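Local coordinates for amino acid ABC transporter, periplasmic amino acid-binding protein, putative (Streptococcus pneumoniae, PDB 4I62) that binds L-arginine between its two lobes and probably delivers it to an amino acid ABC transporter, at residues A[42-47]-A[100-105]; A[119-124]-A[228-233]. All blocks are in the same frame, centred on the assembly; numbering follows the deposited sequence. Where two conformers were deposited one is given.

Contact 1 of 2, residues A[42-47]-A[100-105]; sequences VVALNP and GKADLA. With ARG (arginine), chain B.
Val-42 and Asp-103 meet where two parallel strands begin to pair, and two of the four hydrogen bonds between the segments join this couple. The carboxylate of Asp-103 reaches back across the junction: CG lies anti to its own carbonyl carbon (chi1 -60°), which brings OD2 to 2.9 Å from Val-42 N. The bond is almost straight, 172° at the hydrogen, yet it uses the anti side of the carboxylate and leaves its plane somewhat. The same OD2 forms a salt bridge with Lys-38, so one oxygen joins a backbone amide to a charge. In return Val-42 O takes two amides, Asp-103 N at 2.8 Å, tilted out of the carbonyl plane, and Leu-104 N at 3.2 Å, lying in it.

Beyond this fork the backbone pairing becomes regular. Ala-44 N gives a 2.9 Å bond to Leu-104 O, and CA-H...O contacts accompany it, such as Val-43 CA to the same Leu-104 O at 3.4 Å.

Apolar contacts are small and divide between the two faces of the sheet. Ala-44 CB sits 3.7 Å from Ala-102 CB, on the side where Ala-44 and Ala-105 both touch Val-93 of helix 90-98. Val-43 and Leu-104 point to the other face, their nearest side-chain atoms, CG2 and CB, 4.4 Å apart.

At its far end the segment 42-47 turns to the ligand. Asn-46 accepts twice from the guanidinium of the bound arginine, through O from NH1 and through OD1 from NH2, while Met-88 O holds its ND2. A parallel strand pair followed by a ligand-binding loop at the C-terminal end of strand 40-45 is characteristic of the alpha/beta lobes of type II periplasmic binding proteins.

Contact 2 of 2, residues A[119-124]-A[228-233]; sequences FDFSTP and AVAMKK
Ser-122 is a compact example of a side chain that takes over a backbone role against Val-229. Its CB stands 3.9 Å from Val-229 N, and OG, placed between its own backbone N and carbonyl carbon (chi1 73°), closes on that amide. Val-229 N donates to Ser-122 OG at 2.9 Å in a nearly straight bond. OG in turn gives its proton to Thr-123 O, approaching from above that carbonyl's plane. The hydroxyl thus both accepts and donates, and around it pack Val-229 CB and the methyl of Ala-228, the latter 3.6 Å from OG. Meanwhile Ser-122 N bonds to Val-229 O in the carbonyl plane, so backbone and side chain together grip both peptide groups of Val-229.

Further along, Asp-120 and Met-231 form an antiparallel hydrogen-bonded pair. Met-231 N to Asp-120 O is the straighter of its two bonds (156°); the return bond, from Asp-120 N to Met-231 O, is bent to 132°. On their shared face Asp-120 CB presses on Met-231 CG at 3.4 Å, and the bent thioether chain carries CE to 3.9 Å from Ser-122 N. Phe-121 and Ala-230 point to the other face, where ring atom CE1 is 3.8 Å from Ala-230 CB and CD1 lies 3.7 Å from Ala-228 CB.

At the exposed end the Asp-120 carboxylate is held chiefly by Ser-235 N, and Lys-233 NZ by Ser-116 O; the two opposite charges lie near each other but form no salt bridge.

Strand 104-105 runs alongside strand 226-232, Ala-105 bonded to Ala-230 through the backbone. The antiparallel pair thus extends the parallel sheet; helix 236-251 covers Ser-122 through Val-242 and Ile-246, and helix 90-98 receives Phe-119 and Ala-230 at Leu-94.

Contacts 1 and 2 follow one another along the chain and meet in the same lobe, their centres about 12 Å apart. The segment 100-105 is the bridge: having paired with strand 40-45 in contact 1, it turns its other edge to contact 2, where Ala-105 N lies 2.9 Å from Ala-230 O, probably a hydrogen bond. Leu-104 adds packing, its CD2 3.7 Å from Met-231 CB and 3.8 Å from Val-229 CG1. The bound arginine relates to the two differently. Contact 1 touches it directly through Asn-46. In contact 2 the side chain of Phe-121 is about 8 Å from the bound arginine. Ser-110, Ile-160 and Glu-198 help complete the pocket.

Contact 1 of 2, residues A[42-47]-A[100-105]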
loop_
_atom_site.group_PDB
_atom_site.type_symbol
_atom_site.label_atom_id
_atom_site.label_comp_id
_atom_site.label_asym_id
_atom_site.label_seq_id
_atom_site.Cartn_x
_atom_site.Cartn_y
_atom_site.Cartn_z
ATOM N N VAL A 42 14.669 0.595 11.008
ATOM C CA VAL A 42 14.293 -0.541 10.165
ATOM C C VAL A 42 12.833 -0.432 9.761
ATOM O O VAL A 42 11.952 -0.381 10.615
ATOM C CB VAL A 42 14.550 -1.878 10.901
ATOM C CG1 VAL A 42 14.209 -3.045 9.980
ATOM C CG2 VAL A 42 16.015 -2.010 11.372
ATOM N N VAL A 43 12.591 -0.340 8.460
ATOM C CA VAL A 43 11.239 -0.124 7.919
ATOM C C VAL A 43 10.794 -1.346 7.121
ATOM O O VAL A 43 11.407 -1.703 6.115
ATOM C CB VAL A 43 11.241 1.122 7.016
ATOM C CG1 VAL A 43 9.862 1.314 6.336
ATOM C CG2 VAL A 43 11.585 2.400 7.823
ATOM N N ALA A 44 9.716 -1.944 7.583
ATOM C CA ALA A 44 9.091 -3.083 6.882
ATOM C C ALA A 44 8.163 -2.597 5.785
ATOM O O ALA A 44 7.374 -1.662 6.003
ATOM C CB ALA A 44 8.330 -3.956 7.863
ATOM N N LEU A 45 8.211 -3.258 4.632
ATOM C CA LEU A 45 7.352 -2.879 3.524
ATOM C C LEU A 45 7.294 -4.010 2.488
ATOM O O LEU A 45 8.169 -4.881 2.451
ATOM C CB LEU A 45 7.783 -1.566 2.873
ATOM C CG LEU A 45 9.030 -1.585 1.995
ATOM C CD1 LEU A 45 9.245 -0.213 1.411
ATOM C CD2 LEU A 45 10.319 -2.116 2.609
ATOM N N ASN A 46 6.277 -3.962 1.635
ATOM C CA ASN A 46 6.127 -4.914 0.537
ATOM C C ASN A 46 6.207 -4.153 -0.785
ATOM O O ASN A 46 5.241 -3.463 -1.161
ATOM C CB ASN A 46 4.784 -5.615 0.668
ATOM C CG ASN A 46 4.471 -6.443 -0.559
ATOM O OD1 ASN A 46 3.444 -6.232 -1.237
ATOM N ND2 ASN A 46 5.388 -7.334 -0.903
ATOM N N PRO A 47 7.348 -4.253 -1.502
ATOM C CA PRO A 47 7.592 -3.363 -2.654
ATOM C C PRO A 47 6.959 -3.831 -3.994
ATOM O O PRO A 47 7.642 -4.050 -4.994
ATOM C CB PRO A 47 9.118 -3.342 -2.746
ATOM C CG PRO A 47 9.516 -4.716 -2.303
ATOM C CD PRO A 47 8.562 -5.022 -1.160
ATOM N N GLY A 100 8.829 -6.667 16.953
ATOM C CA GLY A 100 10.078 -5.932 17.096
ATOM C C GLY A 100 11.136 -6.169 16.032
ATOM O O GLY A 100 12.245 -5.629 16.124
ATOM N N LYS A 101 10.806 -6.945 15.003
ATOM C CA LYS A 101 11.740 -7.189 13.910
ATOM C C LYS A 101 11.910 -5.982 12.974
ATOM O O LYS A 101 12.880 -5.906 12.211
ATOM C CB LYS A 101 11.288 -8.416 13.121
ATOM C CG LYS A 101 11.260 -9.691 13.942
ATOM C CD LYS A 101 10.437 -10.780 13.262
ATOM C CE LYS A 101 11.092 -11.291 11.995
ATOM N NZ LYS A 101 10.296 -12.415 11.392
ATOM N N ALA A 102 10.953 -5.059 13.013
ATOM C CA ALA A 102 11.066 -3.780 12.312
ATOM C C ALA A 102 10.571 -2.688 13.243
ATOM O O ALA A 102 9.764 -2.955 14.143
ATOM C CB ALA A 102 10.258 -3.794 11.018
ATOM N N ASP A 103 11.030 -1.455 13.033
ATOM C CA ASP A 103 10.615 -0.321 13.858
ATOM C C ASP A 103 9.332 0.354 13.366
ATOM O O ASP A 103 8.523 0.822 14.180
ATOM C CB ASP A 103 11.733 0.718 13.870
ATOM C CG ASP A 103 13.016 0.156 14.432
ATOM O OD1 ASP A 103 12.957 -0.462 15.520
ATOM O OD2 ASP A 103 14.085 0.275 13.782
ATOM N N LEU A 104 9.168 0.434 12.048
ATOM C CA LEU A 104 8.004 1.080 11.429
ATOM C C LEU A 104 7.537 0.207 10.285
ATOM O O LEU A 104 8.361 -0.451 9.651
ATOM C CB LEU A 104 8.351 2.464 10.837
ATOM C CG LEU A 104 8.865 3.508 11.807
ATOM C CD1 LEU A 104 9.268 4.765 11.038
ATOM C CD2 LEU A 104 7.815 3.832 12.894
ATOM N N ALA A 105 6.241 0.274 10.005
ATOM C CA ALA A 105 5.711 -0.189 8.723
ATOM C C ALA A 105 5.337 1.052 7.933
ATOM O O ALA A 105 4.466 1.818 8.366
ATOM C CB ALA A 105 4.490 -1.075 8.905
HETATM N N ARG B . -3.922 -0.287 2.144
HETATM C CA ARG B . -4.093 -1.761 2.233
HETATM C C ARG B . -3.928 -2.256 3.667
HETATM O O ARG B . -3.340 -1.534 4.499
HETATM C CB ARG B . -3.179 -2.477 1.257
HETATM C CG ARG B . -1.702 -2.115 1.428
HETATM C CD ARG B . -0.795 -3.045 0.649
HETATM N NE ARG B . 0.546 -2.493 0.588
HETATM C CZ ARG B . 1.579 -3.071 0.010
HETATM N NH1 ARG B . 2.766 -2.474 0.029
HETATM N NH2 ARG B . 1.434 -4.256 -0.580
HETATM O OXT ARG B . -4.366 -3.425 3.928
#

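Contact 2 of 2, residues A[119-124]-A[228-233]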
loop_
_atom_site.group_PDB
_atom_site.type_symbol
_atom_site.label_atom_id
_atom_site.label_comp_id
_atom_site.label_asym_id
_atom_site.label_seq_id
_atom_site.Cartn_x
_atom_site.Cartn_y
_atom_site.Cartn_z
ATOM N N PHE A 119 -1.466 -1.405 17.282
ATOM C CA PHE A 119 -0.417 -0.485 16.830
ATOM C C PHE A 119 -0.705 0.973 17.167
ATOM O O PHE A 119 -1.863 1.392 17.222
ATOM C CB PHE A 119 -0.223 -0.606 15.297
ATOM C CG PHE A 119 0.171 -1.993 14.860
ATOM C CD1 PHE A 119 1.487 -2.431 15.012
ATOM C CD2 PHE A 119 -0.762 -2.868 14.350
ATOM C CE1 PHE A 119 1.858 -3.741 14.655
ATOM C CE2 PHE A 119 -0.402 -4.162 13.994
ATOM C CZ PHE A 119 0.909 -4.603 14.143
ATOM N N ASP A 120 0.357 1.738 17.384
ATOM C CA ASP A 120 0.296 3.193 17.288
ATOM C C ASP A 120 0.327 3.484 15.778
ATOM O O ASP A 120 1.063 2.832 15.004
ATOM C CB ASP A 120 1.530 3.862 17.937
ATOM C CG ASP A 120 1.350 4.223 19.412
ATOM O OD1 ASP A 120 0.382 3.743 20.061
ATOM O OD2 ASP A 120 2.229 4.989 19.915
ATOM N N PHE A 121 -0.434 4.495 15.367
ATOM C CA PHE A 121 -0.338 4.997 14.017
ATOM C C PHE A 121 0.060 6.452 14.025
ATOM O O PHE A 121 -0.375 7.239 14.869
ATOM C CB PHE A 121 -1.681 4.894 13.276
ATOM C CG PHE A 121 -1.988 3.521 12.731
ATOM C CD1 PHE A 121 -1.350 3.096 11.594
ATOM C CD2 PHE A 121 -2.913 2.691 13.331
ATOM C CE1 PHE A 121 -1.649 1.851 11.035
ATOM C CE2 PHE A 121 -3.202 1.431 12.778
ATOM C CZ PHE A 121 -2.567 1.023 11.633
ATOM N N SER A 122 0.849 6.832 13.044
ATOM C CA SER A 122 1.051 8.240 12.763
ATOM C C SER A 122 -0.250 8.913 12.376
ATOM O O SER A 122 -1.273 8.250 12.071
ATOM C CB SER A 122 2.048 8.421 11.616
ATOM O OG SER A 122 1.486 8.065 10.365
ATOM N N THR A 123 -0.220 10.237 12.347
ATOM C CA THR A 123 -1.250 10.984 11.664
ATOM C C THR A 123 -1.320 10.483 10.195
ATOM O O THR A 123 -0.326 10.026 9.632
ATOM C CB THR A 123 -0.911 12.465 11.733
ATOM O OG1 THR A 123 -2.069 13.245 11.446
ATOM C CG2 THR A 123 0.159 12.846 10.766
ATOM N N PRO A 124 -2.491 10.551 9.559
ATOM C CA PRO A 124 -2.568 10.005 8.201
ATOM C C PRO A 124 -1.790 10.834 7.198
ATOM O O PRO A 124 -1.684 12.086 7.343
ATOM C CB PRO A 124 -4.061 10.092 7.857
ATOM C CG PRO A 124 -4.767 10.260 9.147
ATOM C CD PRO A 124 -3.816 10.821 10.146
ATOM N N ALA A 228 -1.235 5.422 7.002
ATOM C CA ALA A 228 -0.459 5.932 8.116
ATOM C C ALA A 228 0.732 5.014 8.352
ATOM O O ALA A 228 0.779 3.866 7.854
ATOM C CB ALA A 228 -1.333 6.050 9.347
ATOM N N VAL A 229 1.711 5.509 9.097
ATOM C CA VAL A 229 2.852 4.710 9.509
ATOM C C VAL A 229 2.496 3.955 10.780
ATOM O O VAL A 229 1.995 4.554 11.731
ATOM C CB VAL A 229 4.045 5.627 9.764
ATOM C CG1 VAL A 229 5.231 4.846 10.346
ATOM C CG2 VAL A 229 4.407 6.412 8.505
ATOM N N ALA A 230 2.736 2.639 10.782
ATOM C CA ALA A 230 2.438 1.841 11.990
ATOM C C ALA A 230 3.687 1.620 12.793
ATOM O O ALA A 230 4.796 1.436 12.250
ATOM C CB ALA A 230 1.843 0.483 11.603
ATOM N N MET A 231 3.510 1.609 14.098
ATOM C CA MET A 231 4.606 1.367 15.020
ATOM C C MET A 231 4.053 0.654 16.260
ATOM O O MET A 231 2.840 0.511 16.417
ATOM C CB MET A 231 5.312 2.678 15.376
ATOM C CG MET A 231 4.466 3.626 16.155
ATOM S SD MET A 231 5.033 5.343 16.027
ATOM C CE MET A 231 4.309 5.805 14.447
ATOM N N LYS A 232 4.952 0.172 17.101
ATOM C CA LYS A 232 4.510 -0.501 18.311
ATOM C C LYS A 232 3.731 0.441 19.208
ATOM O O LYS A 232 3.976 1.657 19.252
ATOM C CB LYS A 232 5.672 -1.145 19.056
ATOM C CG LYS A 232 5.969 -2.567 18.582
ATOM C CD LYS A 232 7.183 -3.143 19.303
ATOM C CE LYS A 232 6.918 -3.287 20.793
ATOM N NZ LYS A 232 5.779 -4.229 21.049
ATOM N N LYS A 233 2.794 -0.148 19.947
ATOM C CA LYS A 233 1.934 0.590 20.850
ATOM C C LYS A 233 2.794 1.345 21.840
ATOM O O LYS A 233 3.855 0.864 22.241
ATOM C CB LYS A 233 1.020 -0.379 21.609
ATOM C CG LYS A 233 -0.235 0.256 22.184
ATOM C CD LYS A 233 -1.115 0.730 21.055
ATOM C CE LYS A 233 -2.495 1.136 21.526
ATOM N NZ LYS A 233 -3.319 1.570 20.357
#